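Local coordinates for hypothetical protein Atu2648 (Agrobacterium tumefaciens str. C58, PDB 1ZCE) that is of unknown function but folds as an EVE domain, related to the PUA and ASCH domains, and so may bind nucleic acid, at residues Trp14-Glu17 and Met18-Lys22. Residues are numbered along the deposited sequence; the frame is centred on the assembly and turned at random.
Sequences WSWE and MQKAK
Ser15 caps the first turn of helix 16-22 in this EVE domain: its OG accepts from Met18 N at 3.2 Å, an N-cap bond, while its carbonyl O takes Gln19 N. Trp14, just before the cap, has CG anti to the backbone N (chi1 -172°), which lays the indole beside the helix, where the packing is tight. Met18 CB stands almost squarely over the six-membered ring, 3.8 Å from its centroid, in a CH-pi contact; the selenium of this selenomethionine lies obliquely off the same ring in a Met-aromatic contact. Lys22 CG meets the ring edge at CZ2 and CH2, and its ammonium group reaches on to Glu27. On the sheet side, Trp16 packs against Phe52, Val62 and Ala90, with Lys20 CG over its six-membered ring at 3.8 Å from the centroid. Trp16 NE1 and Lys20 NZ both reach Asp93 OD1, the first by a hydrogen bond and the second by a salt bridge, with the lysine chain lying across the indole. The looser, solvent side belongs to exposed Glu17, whose OE2 makes a long salt bridge of 3.8 Å to Lys20 NZ. The Gln19 chain, its CG beside Trp16 CZ3, bends at chi2 (61°) and brings its amide oxygen to the edge of Trp14. There NE1 donates to Gln19 OE1 at 2.8 Å, nearly straight at 172°, the oxygen lying in the indole plane while NE1 stands well above the carbonyl plane of Gln19.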
ATOM      1  N   TRP A  14       1.502  -8.480  10.257  1.00  9.32           N
ATOM      2  CA  TRP A  14       0.391  -7.543  10.196  1.00  8.57           C
ATOM      3  C   TRP A  14      -0.483  -7.882   8.995  1.00  8.58           C
ATOM      4  O   TRP A  14      -0.140  -7.576   7.850  1.00  8.46           O
ATOM      5  CB  TRP A  14       0.924  -6.114  10.087  1.00  7.29           C
ATOM      6  CG  TRP A  14      -0.148  -5.088  10.221  1.00  6.48           C
ATOM      7  CD1 TRP A  14      -0.650  -4.289   9.236  1.00  7.26           C
ATOM      8  CD2 TRP A  14      -0.876  -4.764  11.413  1.00  6.93           C
ATOM      9  NE1 TRP A  14      -1.645  -3.488   9.737  1.00  6.22           N
ATOM     10  CE2 TRP A  14      -1.805  -3.758  11.072  1.00  7.02           C
ATOM     11  CE3 TRP A  14      -0.833  -5.227  12.734  1.00  8.79           C
ATOM     12  CZ2 TRP A  14      -2.690  -3.204  12.010  1.00  6.70           C
ATOM     13  CZ3 TRP A  14      -1.709  -4.678  13.666  1.00  8.25           C
ATOM     14  CH2 TRP A  14      -2.625  -3.677  13.298  1.00  8.46           C
ATOM     15  N   SER A  15      -1.616  -8.517   9.267  1.00  8.18           N
ATOM     16  CA  SER A  15      -2.528  -8.935   8.213  1.00  8.34           C
ATOM     17  C   SER A  15      -3.600  -7.907   7.899  1.00  7.48           C
ATOM     18  O   SER A  15      -3.846  -6.973   8.667  1.00  7.05           O
ATOM     19  CB  SER A  15      -3.221 -10.236   8.607  1.00  9.47           C
ATOM     20  OG  SER A  15      -4.119  -9.992   9.675  1.00 10.79           O
ATOM     21  N   TRP A  16      -4.248  -8.112   6.760  1.00  6.60           N
ATOM     22  CA  TRP A  16      -5.325  -7.252   6.310  1.00  7.28           C
ATOM     23  C   TRP A  16      -6.440  -7.252   7.360  1.00  7.13           C
ATOM     24  O   TRP A  16      -7.051  -6.219   7.627  1.00  7.55           O
ATOM     25  CB  TRP A  16      -5.843  -7.760   4.961  1.00  5.91           C
ATOM     26  CG  TRP A  16      -7.063  -7.067   4.458  1.00  6.47           C
ATOM     27  CD1 TRP A  16      -8.232  -7.658   4.084  1.00  7.09           C
ATOM     28  CD2 TRP A  16      -7.243  -5.660   4.258  1.00  6.13           C
ATOM     29  NE1 TRP A  16      -9.132  -6.713   3.665  1.00  7.27           N
ATOM     30  CE2 TRP A  16      -8.551  -5.474   3.762  1.00  5.91           C
ATOM     31  CE3 TRP A  16      -6.426  -4.535   4.453  1.00  7.04           C
ATOM     32  CZ2 TRP A  16      -9.068  -4.213   3.453  1.00  7.50           C
ATOM     33  CZ3 TRP A  16      -6.941  -3.277   4.145  1.00  6.86           C
ATOM     34  CH2 TRP A  16      -8.251  -3.129   3.652  1.00  6.57           C
ATOM     35  N   GLU A  17      -6.702  -8.409   7.961  1.00  8.64           N
ATOM     36  CA  GLU A  17      -7.740  -8.497   8.982  1.00  9.23           C
ATOM     37  C   GLU A  17      -7.388  -7.590  10.158  1.00  9.00           C
ATOM     38  O   GLU A  17      -8.248  -6.892  10.689  1.00  8.33           O
ATOM     39  CB  GLU A  17      -7.902  -9.942   9.457  1.00 11.99           C
ATOM     40  CG  GLU A  17      -8.505 -10.877   8.415  1.00 17.47           C
ATOM     41  CD  GLU A  17      -9.974 -10.597   8.146  1.00 19.67           C
ATOM     42  OE1 GLU A  17     -10.540 -11.226   7.226  1.00 22.94           O
ATOM     43  OE2 GLU A  17     -10.565  -9.754   8.854  1.00 22.50           O
HETATM   44  N   MSE A  18      -6.118  -7.592  10.558  1.00  7.96           N
HETATM   45  CA  MSE A  18      -5.681  -6.746  11.662  1.00  8.37           C
HETATM   46  C   MSE A  18      -5.802  -5.276  11.269  1.00  6.94           C
HETATM   47  O   MSE A  18      -6.171  -4.432  12.089  1.00  7.71           O
HETATM   48  CB  MSE A  18      -4.238  -7.071  12.042  1.00 10.10           C
HETATM   49  CG  MSE A  18      -4.055  -8.478  12.596  1.00 11.49           C
HETATM   50 SE   MSE A  18      -2.197  -8.938  12.851  1.00 20.50          SE
HETATM   51  CE  MSE A  18      -2.038  -8.534  14.727  1.00 19.18           C
ATOM     52  N   GLN A  19      -5.490  -4.976  10.012  1.00  6.31           N
ATOM     53  CA  GLN A  19      -5.582  -3.612   9.518  1.00  6.30           C
ATOM     54  C   GLN A  19      -7.035  -3.138   9.605  1.00  5.96           C
ATOM     55  O   GLN A  19      -7.307  -2.051  10.110  1.00  6.56           O
ATOM     56  CB  GLN A  19      -5.075  -3.540   8.072  1.00  5.56           C
ATOM     57  CG  GLN A  19      -5.086  -2.138   7.482  1.00  6.30           C
ATOM     58  CD  GLN A  19      -4.193  -1.179   8.249  1.00  6.56           C
ATOM     59  OE1 GLN A  19      -2.996  -1.417   8.398  1.00  5.51           O
ATOM     60  NE2 GLN A  19      -4.775  -0.090   8.742  1.00  8.94           N
ATOM     61  N   LYS A  20      -7.968  -3.955   9.126  1.00  6.58           N
ATOM     62  CA  LYS A  20      -9.378  -3.580   9.179  1.00  7.48           C
ATOM     63  C   LYS A  20      -9.861  -3.403  10.617  1.00  7.79           C
ATOM     64  O   LYS A  20     -10.683  -2.530  10.898  1.00  9.12           O
ATOM     65  CB  LYS A  20     -10.246  -4.621   8.463  1.00  8.18           C
ATOM     66  CG  LYS A  20     -10.058  -4.627   6.954  1.00  7.96           C
ATOM     67  CD  LYS A  20     -11.079  -5.510   6.257  1.00  9.33           C
ATOM     68  CE  LYS A  20     -10.891  -6.977   6.596  1.00  9.94           C
ATOM     69  NZ  LYS A  20     -11.839  -7.818   5.813  1.00 12.79           N
ATOM     70  N   ALA A  21      -9.338  -4.222  11.525  1.00  7.97           N
ATOM     71  CA  ALA A  21      -9.725  -4.155  12.929  1.00  9.66           C
ATOM     72  C   ALA A  21      -9.367  -2.815  13.567  1.00  9.82           C
ATOM     73  O   ALA A  21     -10.001  -2.393  14.535  1.00 11.23           O
ATOM     74  CB  ALA A  21      -9.077  -5.294  13.704  1.00  9.97           C
ATOM     75  N   LYS A  22      -8.350  -2.145  13.034  1.00  9.26           N
ATOM     76  CA  LYS A  22      -7.949  -0.849  13.572  1.00  9.19           C
ATOM     77  C   LYS A  22      -8.983   0.217  13.245  1.00  9.68           C
ATOM     78  O   LYS A  22      -9.057   1.249  13.912  1.00 10.77           O
ATOM     79  CB  LYS A  22      -6.584  -0.427  13.021  1.00  9.99           C
ATOM     80  CG  LYS A  22      -5.410  -1.215  13.588  1.00 11.21           C
ATOM     81  CD  LYS A  22      -5.391  -1.178  15.115  1.00 10.20           C
ATOM     82  CE  LYS A  22      -5.225   0.236  15.665  1.00 11.62           C
ATOM     83  NZ  LYS A  22      -3.879   0.818  15.390  1.00 12.02           N
TER